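Side-chain contacts in SusD superfamily protein (Bacteroides fragilis, PDB 3L22), which belongs to the SusD family of outer-membrane proteins and probably binds sugars at the cell surface of Bacteroides fragilis: residues V123-Y128 / S177-I182; Q170-I175 / Y211-E216; K207-M212 / E392-I397. All blocks are in the same frame, centred on the assembly; numbering follows the deposited sequence.

Interaction 1: V123-Y128 / S177-I182; sequences VRALAY and SDLENI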
loop_
_atom_site.group_PDB
_atom_site.type_symbol
_atom_site.label_atom_id
_atom_site.label_comp_id
_atom_site.label_asym_id
_atom_site.label_seq_id
_atom_site.Cartn_x
_atom_site.Cartn_y
_atom_site.Cartn_z
ATOM N N VAL A 123 3.785 4.370 -11.648
ATOM C CA VAL A 123 4.786 3.605 -10.917
ATOM C C VAL A 123 5.692 4.539 -10.077
ATOM O O VAL A 123 5.901 4.277 -8.900
ATOM C CB VAL A 123 5.585 2.698 -11.845
ATOM C CG1 VAL A 123 6.715 1.998 -11.114
ATOM C CG2 VAL A 123 4.646 1.660 -12.491
ATOM N N ARG A 124 6.129 5.666 -10.649
ATOM C CA ARG A 124 6.924 6.633 -9.878
ATOM C C ARG A 124 6.107 7.219 -8.734
ATOM O O ARG A 124 6.607 7.336 -7.615
ATOM C CB ARG A 124 7.429 7.729 -10.780
ATOM C CG ARG A 124 8.322 8.745 -10.086
ATOM C CD ARG A 124 9.045 9.594 -11.132
ATOM N NE ARG A 124 8.135 10.459 -11.855
ATOM C CZ ARG A 124 8.484 11.171 -12.935
ATOM N NH1 ARG A 124 9.740 11.160 -13.422
ATOM N NH2 ARG A 124 7.590 11.974 -13.484
ATOM N N ALA A 125 4.836 7.506 -9.000
ATOM C CA ALA A 125 3.939 8.075 -8.005
ATOM C C ALA A 125 3.737 7.115 -6.818
ATOM O O ALA A 125 3.815 7.520 -5.636
ATOM C CB ALA A 125 2.571 8.446 -8.667
ATOM N N LEU A 126 3.538 5.838 -7.135
ATOM C CA LEU A 126 3.382 4.829 -6.112
ATOM C C LEU A 126 4.646 4.671 -5.233
ATOM O O LEU A 126 4.565 4.528 -3.977
ATOM C CB LEU A 126 2.974 3.492 -6.776
ATOM C CG LEU A 126 2.407 2.406 -5.876
ATOM C CD1 LEU A 126 1.179 2.887 -5.033
ATOM C CD2 LEU A 126 2.061 1.120 -6.667
ATOM N N ALA A 127 5.809 4.703 -5.874
ATOM C CA ALA A 127 7.061 4.556 -5.144
ATOM C C ALA A 127 7.224 5.709 -4.147
ATOM O O ALA A 127 7.469 5.492 -2.944
ATOM C CB ALA A 127 8.222 4.489 -6.113
ATOM N N TYR A 128 7.023 6.941 -4.623
ATOM C CA TYR A 128 7.079 8.109 -3.733
ATOM C C TYR A 128 6.020 8.063 -2.634
ATOM O O TYR A 128 6.273 8.510 -1.508
ATOM C CB TYR A 128 6.992 9.431 -4.522
ATOM C CG TYR A 128 8.329 9.844 -5.084
ATOM C CD1 TYR A 128 9.375 10.188 -4.227
ATOM C CD2 TYR A 128 8.578 9.862 -6.466
ATOM C CE1 TYR A 128 10.618 10.545 -4.706
ATOM C CE2 TYR A 128 9.849 10.240 -6.965
ATOM C CZ TYR A 128 10.857 10.572 -6.069
ATOM O OH TYR A 128 12.110 10.913 -6.490
ATOM N N SER A 177 0.849 15.539 -9.462
ATOM C CA SER A 177 1.277 15.845 -10.829
ATOM C C SER A 177 1.467 14.596 -11.713
ATOM O O SER A 177 1.057 14.584 -12.866
ATOM C CB SER A 177 2.571 16.644 -10.835
ATOM O OG SER A 177 2.369 17.898 -10.265
ATOM N N ASP A 178 2.053 13.550 -11.152
ATOM C CA ASP A 178 2.237 12.302 -11.893
ATOM C C ASP A 178 0.906 11.593 -12.166
ATOM O O ASP A 178 0.859 10.691 -12.995
ATOM C CB ASP A 178 3.206 11.361 -11.154
ATOM C CG ASP A 178 4.681 11.663 -11.433
ATOM O OD1 ASP A 178 5.055 12.443 -12.345
ATOM O OD2 ASP A 178 5.528 11.076 -10.735
ATOM N N LEU A 179 -0.156 11.973 -11.460
ATOM C CA LEU A 179 -1.472 11.377 -11.648
ATOM C C LEU A 179 -2.450 12.360 -12.308
ATOM O O LEU A 179 -3.667 12.109 -12.356
ATOM C CB LEU A 179 -2.013 10.928 -10.292
ATOM C CG LEU A 179 -1.177 9.866 -9.562
ATOM C CD1 LEU A 179 -1.798 9.652 -8.187
ATOM C CD2 LEU A 179 -1.118 8.545 -10.339
ATOM N N GLU A 180 -1.948 13.468 -12.822
ATOM C CA GLU A 180 -2.870 14.512 -13.293
ATOM C C GLU A 180 -3.485 14.245 -14.640
ATOM O O GLU A 180 -4.582 14.728 -14.890
ATOM C CB GLU A 180 -2.223 15.885 -13.321
ATOM C CG GLU A 180 -1.241 16.124 -14.444
ATOM C CD GLU A 180 -0.415 17.436 -14.235
ATOM O OE1 GLU A 180 -0.630 18.166 -13.233
ATOM O OE2 GLU A 180 0.431 17.720 -15.097
ATOM N N ASN A 181 -2.753 13.566 -15.513
ATOM C CA ASN A 181 -3.314 13.166 -16.796
ATOM C C ASN A 181 -3.362 11.645 -16.878
ATOM O O ASN A 181 -2.355 10.982 -16.918
ATOM C CB ASN A 181 -2.561 13.753 -17.979
ATOM C CG ASN A 181 -3.389 13.668 -19.278
ATOM O OD1 ASN A 181 -4.449 13.021 -19.320
ATOM N ND2 ASN A 181 -2.919 14.329 -20.308
ATOM N N ILE A 182 -4.580 11.121 -16.859
ATOM C CA ILE A 182 -4.809 9.686 -16.838
ATOM C C ILE A 182 -5.694 9.185 -17.953
ATOM O O ILE A 182 -6.021 8.002 -17.998
ATOM C CB ILE A 182 -5.352 9.214 -15.456
ATOM C CG1 ILE A 182 -6.696 9.849 -15.105
ATOM C CG2 ILE A 182 -4.321 9.446 -14.359
ATOM C CD1 ILE A 182 -7.267 9.226 -13.878
#
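A buried side-on salt bridge between Arg-124 and Asp-178 ties helix 113-131 to the C-terminal part of helix 168-178. Two nitrogens of the arginine each take one oxygen of the aspartate. NE of Arg-124 gives its hydrogen to OD2 of Asp-178 at 2.9 Å, and NH2 of Arg-124 bonds OD1 of Asp-178 at 2.8 Å, nearly straight at 171°. Both oxygens are met on their syn side, though somewhat out of the carboxylate plane, while they lie close to the plane of the guanidinium; the two flat groups are only 17° apart. The arginine gets there by leaving its helix with CG turned away from the backbone N and then bending at chi3 (68°), which lays NE and NH2 along the carboxylate. Two bonds at separate points should hold both groups against rotation.

OD2 is gripped twice, because His-174 NE2 also bonds it. That histidine is a zinc ligand, so Asp-178 sits in the second shell of the metal and Arg-124 one step further back, with Asn-96 taking the arginine's NH1. Such an anchored carboxylate would be expected to steady the imidazole and polarise it toward the metal.

Beside the charged pair the contact turns apolar. The methyl of Ala-125 faces the other segment and rests on CB of Asp-178 at 3.9 Å, with CD2 of Leu-179 at 4.1 Å; Leu-206 of helix 200-213 touches both Ala-125 and Leu-179. The chain of arginine, aspartate, histidine and zinc follows the carboxylate-histidine-zinc arrangement familiar from zinc sites in proteins.

Interaction 2: Q170-I175 / Y211-E216; sequences QIYEHI and YMAMNE. With ZN (zinc ion), chain H.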
loop_
_atom_site.group_PDB
_atom_site.type_symbol
_atom_site.label_atom_id
_atom_site.label_comp_id
_atom_site.label_asym_id
_atom_site.label_seq_id
_atom_site.Cartn_x
_atom_site.Cartn_y
_atom_site.Cartn_z
ATOM N N GLN A 170 5.219 18.514 -0.309
ATOM C CA GLN A 170 5.797 18.610 -1.669
ATOM C C GLN A 170 5.780 17.261 -2.369
ATOM O O GLN A 170 5.550 17.180 -3.592
ATOM C CB GLN A 170 7.222 19.193 -1.638
ATOM C CG GLN A 170 7.259 20.687 -1.402
ATOM C CD GLN A 170 8.658 21.197 -1.066
ATOM O OE1 GLN A 170 9.480 20.514 -0.429
ATOM N NE2 GLN A 170 8.936 22.410 -1.510
ATOM N N ILE A 171 6.011 16.200 -1.604
ATOM C CA ILE A 171 6.028 14.864 -2.207
ATOM C C ILE A 171 4.618 14.504 -2.670
ATOM O O ILE A 171 4.439 14.047 -3.810
ATOM C CB ILE A 171 6.617 13.798 -1.259
ATOM C CG1 ILE A 171 8.104 14.051 -1.017
ATOM C CG2 ILE A 171 6.393 12.376 -1.803
ATOM C CD1 ILE A 171 9.033 13.975 -2.210
ATOM N N TYR A 172 3.618 14.739 -1.819
ATOM C CA TYR A 172 2.248 14.539 -2.231
ATOM C C TYR A 172 1.866 15.362 -3.448
ATOM O O TYR A 172 1.143 14.877 -4.332
ATOM C CB TYR A 172 1.260 14.825 -1.107
ATOM C CG TYR A 172 1.155 13.762 -0.034
ATOM C CD1 TYR A 172 1.107 12.395 -0.351
ATOM C CD2 TYR A 172 1.037 14.110 1.298
ATOM C CE1 TYR A 172 0.972 11.422 0.664
ATOM C CE2 TYR A 172 0.930 13.133 2.290
ATOM C CZ TYR A 172 0.876 11.818 1.973
ATOM O OH TYR A 172 0.761 10.867 2.968
ATOM N N GLU A 173 2.342 16.596 -3.508
ATOM C CA GLU A 173 1.988 17.491 -4.613
ATOM C C GLU A 173 2.591 16.995 -5.917
ATOM O O GLU A 173 1.948 17.086 -6.965
ATOM C CB GLU A 173 2.407 18.934 -4.305
ATOM C CG GLU A 173 1.433 19.607 -3.302
ATOM C CD GLU A 173 1.946 20.897 -2.678
ATOM O OE1 GLU A 173 3.192 21.133 -2.622
ATOM O OE2 GLU A 173 1.072 21.695 -2.234
ATOM N N HIS A 174 3.793 16.426 -5.850
ATOM C CA HIS A 174 4.392 15.860 -7.056
ATOM C C HIS A 174 3.646 14.568 -7.492
ATOM O O HIS A 174 3.384 14.359 -8.680
ATOM C CB HIS A 174 5.886 15.557 -6.936
ATOM C CG HIS A 174 6.348 14.772 -8.101
ATOM N ND1 HIS A 174 6.562 15.362 -9.313
ATOM C CD2 HIS A 174 6.403 13.437 -8.318
ATOM C CE1 HIS A 174 6.796 14.438 -10.226
ATOM N NE2 HIS A 174 6.683 13.252 -9.645
ATOM N N ILE A 175 3.287 13.738 -6.534
ATOM C CA ILE A 175 2.469 12.546 -6.802
ATOM C C ILE A 175 1.211 12.953 -7.550
ATOM O O ILE A 175 0.870 12.331 -8.543
ATOM C CB ILE A 175 2.126 11.775 -5.513
ATOM C CG1 ILE A 175 3.394 11.112 -4.960
ATOM C CG2 ILE A 175 1.035 10.711 -5.763
ATOM C CD1 ILE A 175 3.313 10.642 -3.483
ATOM N N TYR A 211 -5.205 12.363 -1.375
ATOM C CA TYR A 211 -6.073 13.414 -0.882
ATOM C C TYR A 211 -6.583 13.134 0.528
ATOM O O TYR A 211 -6.673 14.055 1.334
ATOM C CB TYR A 211 -7.216 13.705 -1.852
ATOM C CG TYR A 211 -6.857 14.572 -3.057
ATOM C CD1 TYR A 211 -6.181 15.785 -2.907
ATOM C CD2 TYR A 211 -7.238 14.201 -4.352
ATOM C CE1 TYR A 211 -5.906 16.608 -4.003
ATOM C CE2 TYR A 211 -6.967 15.026 -5.445
ATOM C CZ TYR A 211 -6.286 16.204 -5.268
ATOM O OH TYR A 211 -6.028 17.043 -6.330
HETATM N N MSE A 212 -6.854 11.883 0.873
HETATM C CA MSE A 212 -7.231 11.580 2.271
HETATM C C MSE A 212 -6.129 11.927 3.261
HETATM O O MSE A 212 -6.412 12.456 4.349
HETATM C CB MSE A 212 -7.635 10.119 2.434
HETATM C CG MSE A 212 -8.924 9.826 1.747
HETATM SE SE MSE A 212 -9.337 7.915 1.815
HETATM C CE MSE A 212 -9.915 7.741 3.534
ATOM N N ALA A 213 -4.878 11.665 2.881
ATOM C CA ALA A 213 -3.730 11.967 3.754
ATOM C C ALA A 213 -3.623 13.490 4.000
ATOM O O ALA A 213 -2.978 13.933 4.964
ATOM C CB ALA A 213 -2.400 11.390 3.127
HETATM N N MSE A 214 -4.235 14.284 3.100
HETATM C CA MSE A 214 -4.202 15.741 3.180
HETATM C C MSE A 214 -5.517 16.332 3.723
HETATM O O MSE A 214 -5.702 17.540 3.717
HETATM C CB MSE A 214 -3.867 16.313 1.796
HETATM C CG MSE A 214 -2.568 15.748 1.184
HETATM SE SE MSE A 214 -2.311 16.308 -0.662
HETATM C CE MSE A 214 -1.341 17.949 -0.315
ATOM N N ASN A 215 -6.403 15.473 4.211
ATOM C CA ASN A 215 -7.725 15.854 4.676
ATOM C C ASN A 215 -8.564 16.539 3.612
ATOM O O ASN A 215 -9.417 17.295 3.934
ATOM C CB ASN A 215 -7.645 16.717 5.963
ATOM C CG ASN A 215 -7.335 15.890 7.205
ATOM O OD1 ASN A 215 -6.758 14.811 7.139
ATOM N ND2 ASN A 215 -7.749 16.406 8.354
ATOM N N GLU A 216 -8.311 16.239 2.340
ATOM C CA GLU A 216 -9.034 16.824 1.221
ATOM C C GLU A 216 -10.170 15.884 0.826
ATOM O O GLU A 216 -10.134 15.209 -0.232
ATOM C CB GLU A 216 -8.072 17.022 0.050
ATOM C CG GLU A 216 -6.992 18.075 0.286
ATOM C CD GLU A 216 -7.520 19.472 0.312
ATOM O OE1 GLU A 216 -8.600 19.745 -0.234
ATOM O OE2 GLU A 216 -6.860 20.321 0.912
HETATM ZN ZN ZN H . 6.561 17.468 -9.821
HETATM O O HOH W 1 6.297 17.177 -12.006
#
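Tyr-172 carries this contact, pushing its ring from helix 168-178 against Ala-213 and Met-214 where helix 200-213 ends. The tight part lies at the far end of the ring. The methyl of Ala-213 comes within 3.2 Å of Tyr-172 OH and 3.5 Å of Tyr-172 CZ, approaching the ring obliquely.

Met-214, a selenomethionine, packs nearer the root of the tyrosine. The two side chains slide past each other in opposite directions, so that SE of Met-214 lies 3.9 Å from CB of Tyr-172. The selenium is 5.1 Å from the ring centroid and 45° off the ring normal, an oblique Met-aromatic contact. Met-214 has two conformers, and this geometry belongs to one of them. Its chain runs straight through chi2 and turns at chi3 (89°), bringing CE within 4.1 Å of CB of Tyr-172.

What places Met-214 is the end of its helix. Asn-215, with positive phi, is the C-prime residue of a Schellman motif, in which Glu-216 N bonds Tyr-211 O and Asn-215 N bonds Met-212 O. Met-214 N reaches the same Tyr-211 O from the opposite face of the carbonyl.

The loose side is at Glu-173, partly exposed, where CG only brushes CE of Met-214 at 4.4 Å. His-174 takes no part here: ND1 of His-174 binds a zinc ion at 2.2 Å, with a water and two atoms from elsewhere completing its ligands. Between the two segments, then, apolar packing and an oblique Met-aromatic contact do the holding. The hydroxyl of Tyr-172 abuts a methyl, while the carboxylate of Glu-173, in a salt bridge with Lys-169, and the imidazole of His-174 find their partners elsewhere.

Interaction 3: K207-M212 / E392-I397; sequences KMRVYM and EGIRGI. With EDO (1,2-ethanediol), chain Z.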
loop_
_atom_site.group_PDB
_atom_site.type_symbol
_atom_site.label_atom_id
_atom_site.label_comp_id
_atom_site.label_asym_id
_atom_site.label_seq_id
_atom_site.Cartn_x
_atom_site.Cartn_y
_atom_site.Cartn_z
ATOM N N LYS A 207 -4.767 8.572 -6.053
ATOM C CA LYS A 207 -5.131 9.964 -5.903
ATOM C C LYS A 207 -6.060 10.090 -4.679
ATOM O O LYS A 207 -5.863 10.944 -3.829
ATOM C CB LYS A 207 -5.812 10.429 -7.180
ATOM C CG LYS A 207 -6.086 11.900 -7.305
ATOM C CD LYS A 207 -6.686 12.287 -8.689
ATOM C CE LYS A 207 -5.732 12.098 -9.851
ATOM N NZ LYS A 207 -6.179 12.805 -11.094
HETATM N N MSE A 208 -7.012 9.183 -4.535
HETATM C CA MSE A 208 -7.845 9.220 -3.360
HETATM C C MSE A 208 -7.044 9.068 -2.070
HETATM O O MSE A 208 -7.271 9.829 -1.135
HETATM C CB MSE A 208 -8.949 8.183 -3.399
HETATM C CG MSE A 208 -9.770 8.197 -2.120
HETATM SE SE MSE A 208 -11.505 7.299 -2.218
HETATM C CE MSE A 208 -10.875 5.817 -2.897
ATOM N N ARG A 209 -6.130 8.098 -2.015
ATOM C CA ARG A 209 -5.302 7.928 -0.839
ATOM C C ARG A 209 -4.506 9.176 -0.502
ATOM O O ARG A 209 -4.392 9.544 0.669
ATOM C CB ARG A 209 -4.339 6.745 -0.992
ATOM C CG ARG A 209 -5.021 5.390 -0.937
ATOM C CD ARG A 209 -3.983 4.350 -0.534
ATOM N NE ARG A 209 -4.377 2.954 -0.583
ATOM C CZ ARG A 209 -3.565 1.945 -0.304
ATOM N NH1 ARG A 209 -2.296 2.169 0.069
ATOM N NH2 ARG A 209 -4.013 0.707 -0.368
ATOM N N VAL A 210 -3.952 9.816 -1.518
ATOM C CA VAL A 210 -3.176 11.002 -1.308
ATOM C C VAL A 210 -4.061 12.111 -0.745
ATOM O O VAL A 210 -3.711 12.749 0.232
ATOM C CB VAL A 210 -2.466 11.451 -2.603
ATOM C CG1 VAL A 210 -1.912 12.874 -2.485
ATOM C CG2 VAL A 210 -1.346 10.454 -2.941
ATOM N N TYR A 211 -5.205 12.363 -1.375
ATOM C CA TYR A 211 -6.073 13.414 -0.882
ATOM C C TYR A 211 -6.583 13.134 0.528
ATOM O O TYR A 211 -6.673 14.055 1.334
ATOM C CB TYR A 211 -7.216 13.705 -1.852
ATOM C CG TYR A 211 -6.857 14.572 -3.057
ATOM C CD1 TYR A 211 -6.181 15.785 -2.907
ATOM C CD2 TYR A 211 -7.238 14.201 -4.352
ATOM C CE1 TYR A 211 -5.906 16.608 -4.003
ATOM C CE2 TYR A 211 -6.967 15.026 -5.445
ATOM C CZ TYR A 211 -6.286 16.204 -5.268
ATOM O OH TYR A 211 -6.028 17.043 -6.330
HETATM N N MSE A 212 -6.854 11.883 0.873
HETATM C CA MSE A 212 -7.231 11.580 2.271
HETATM C C MSE A 212 -6.129 11.927 3.261
HETATM O O MSE A 212 -6.412 12.456 4.349
HETATM C CB MSE A 212 -7.635 10.119 2.434
HETATM C CG MSE A 212 -8.924 9.826 1.747
HETATM SE SE MSE A 212 -9.337 7.915 1.815
HETATM C CE MSE A 212 -9.915 7.741 3.534
ATOM N N GLU A 392 -2.743 -6.715 4.429
ATOM C CA GLU A 392 -2.750 -6.204 3.033
ATOM C C GLU A 392 -2.090 -4.813 2.855
ATOM O O GLU A 392 -2.455 -4.040 1.994
ATOM C CB GLU A 392 -4.173 -6.244 2.434
ATOM C CG GLU A 392 -4.619 -7.667 2.127
ATOM C CD GLU A 392 -5.977 -7.762 1.436
ATOM O OE1 GLU A 392 -6.268 -6.964 0.495
ATOM O OE2 GLU A 392 -6.765 -8.633 1.860
ATOM N N GLY A 393 -1.079 -4.524 3.651
ATOM C CA GLY A 393 -0.141 -3.444 3.330
ATOM C C GLY A 393 -0.706 -2.069 3.602
ATOM O O GLY A 393 -0.246 -1.110 3.011
ATOM N N ILE A 394 -1.667 -1.980 4.530
ATOM C CA ILE A 394 -2.473 -0.776 4.704
ATOM C C ILE A 394 -2.480 -0.243 6.126
ATOM O O ILE A 394 -2.452 0.987 6.311
ATOM C CB ILE A 394 -3.947 -1.008 4.213
ATOM C CG1 ILE A 394 -4.022 -0.957 2.680
ATOM C CG2 ILE A 394 -4.902 0.020 4.764
ATOM C CD1 ILE A 394 -5.386 -1.527 2.082
ATOM N N ARG A 395 -2.498 -1.122 7.133
ATOM C CA ARG A 395 -2.813 -0.648 8.464
ATOM C C ARG A 395 -1.895 0.476 9.020
ATOM O O ARG A 395 -2.366 1.488 9.592
ATOM C CB ARG A 395 -2.842 -1.831 9.420
ATOM C CG ARG A 395 -3.117 -1.441 10.872
ATOM C CD ARG A 395 -4.474 -0.777 11.022
ATOM N NE ARG A 395 -4.742 -0.383 12.388
ATOM C CZ ARG A 395 -5.487 0.655 12.749
ATOM N NH1 ARG A 395 -6.111 1.431 11.862
ATOM N NH2 ARG A 395 -5.624 0.928 14.032
ATOM N N GLY A 396 -0.597 0.280 8.863
ATOM C CA GLY A 396 0.385 1.238 9.343
ATOM C C GLY A 396 0.307 2.565 8.593
ATOM O O GLY A 396 0.734 3.593 9.119
ATOM N N ILE A 397 -0.244 2.553 7.373
ATOM C CA ILE A 397 -0.468 3.798 6.635
ATOM C C ILE A 397 -1.685 4.535 7.214
ATOM O O ILE A 397 -1.644 5.750 7.411
ATOM C CB ILE A 397 -0.652 3.551 5.128
ATOM C CG1 ILE A 397 0.662 2.992 4.551
ATOM C CG2 ILE A 397 -1.090 4.816 4.433
ATOM C CD1 ILE A 397 0.622 2.503 3.092
HETATM C C1 EDO Z . -5.511 16.556 -10.078
HETATM O O1 EDO Z . -6.428 15.575 -10.544
HETATM C C2 EDO Z . -4.151 16.054 -9.662
HETATM O O2 EDO Z . -3.872 14.699 -9.970
HETATM O O HOH W 2 -2.597 -2.204 -0.217
HETATM O O HOH W 3 -0.742 -0.363 0.457
#
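Arg-209 reaches out of helix 200-213 and sets its guanidinium among Ile-394, Ile-397 and the backbone carbonyls of the turn that leads into helix 395-401. With CG beside the backbone N (chi1 -71°) and the chain extended from CG to NE, it spans the gap between elements whose nearest CA atoms, those of Arg-209 and Ile-397, are 9.8 Å apart.

At the start of the turn, Glu-392 contributes its carbonyl. Water 2 donates to Glu-392 O at 2.9 Å and accepts from NH2 of Arg-209. The glutamate's carboxylate is engaged elsewhere, by Lys-311 and Arg-326. Gly-393 repeats the pattern: water 3 gives a hydrogen to Gly-393 O at 2.7 Å and takes one from NH1 of Arg-209 at 3.0 Å. Both waters lie at the edge of the guanidinium, in its plane, which suits its N-H groups. The backbone at Gly-393 has positive phi, which by itself favours glycine, and its N is held by Asp-50.

Ile-394, the N-cap residue, brings an apolar branch instead. Its CG1 and CD1 lie 3.5 and 3.6 Å from NH2 of Arg-209, and the two side chains cross at about a right angle. Last comes Ile-397, one helical turn on, whose CD1 stands 4.2 Å from NH1 of Arg-209.

The strongest polar partner of Arg-209 is Glu-329, in a salt bridge through NE. A buried arginine, paired with a carboxylate and joined through two waters to main-chain carbonyls ahead of a helix, here connects helix 200-213 with the turn into helix 395-401, elements far apart in the sequence of this largely helical SusD-family fold.

How the interactions relate
All three contacts are buried, but interaction 3 lies nearest the centre of the chain and interaction 2 reaches one partly exposed residue, Glu-173. Interactions 1 and 2 share helix 168-178, and interactions 2 and 3 share helix 200-213, so the three form a continuous run through the helical core. Ile-175 packs on helix 113-131 and on Val-210, and Lys-207 NZ bonds Leu-179 O, stitching interaction 1 to interaction 3. The chemistry changes along the way: a direct ion pair behind a zinc ligand in interaction 1, apolar and Met-aromatic packing in interaction 2, and water-mediated bonds beside isoleucines in interaction 3, which joins parts far apart in sequence.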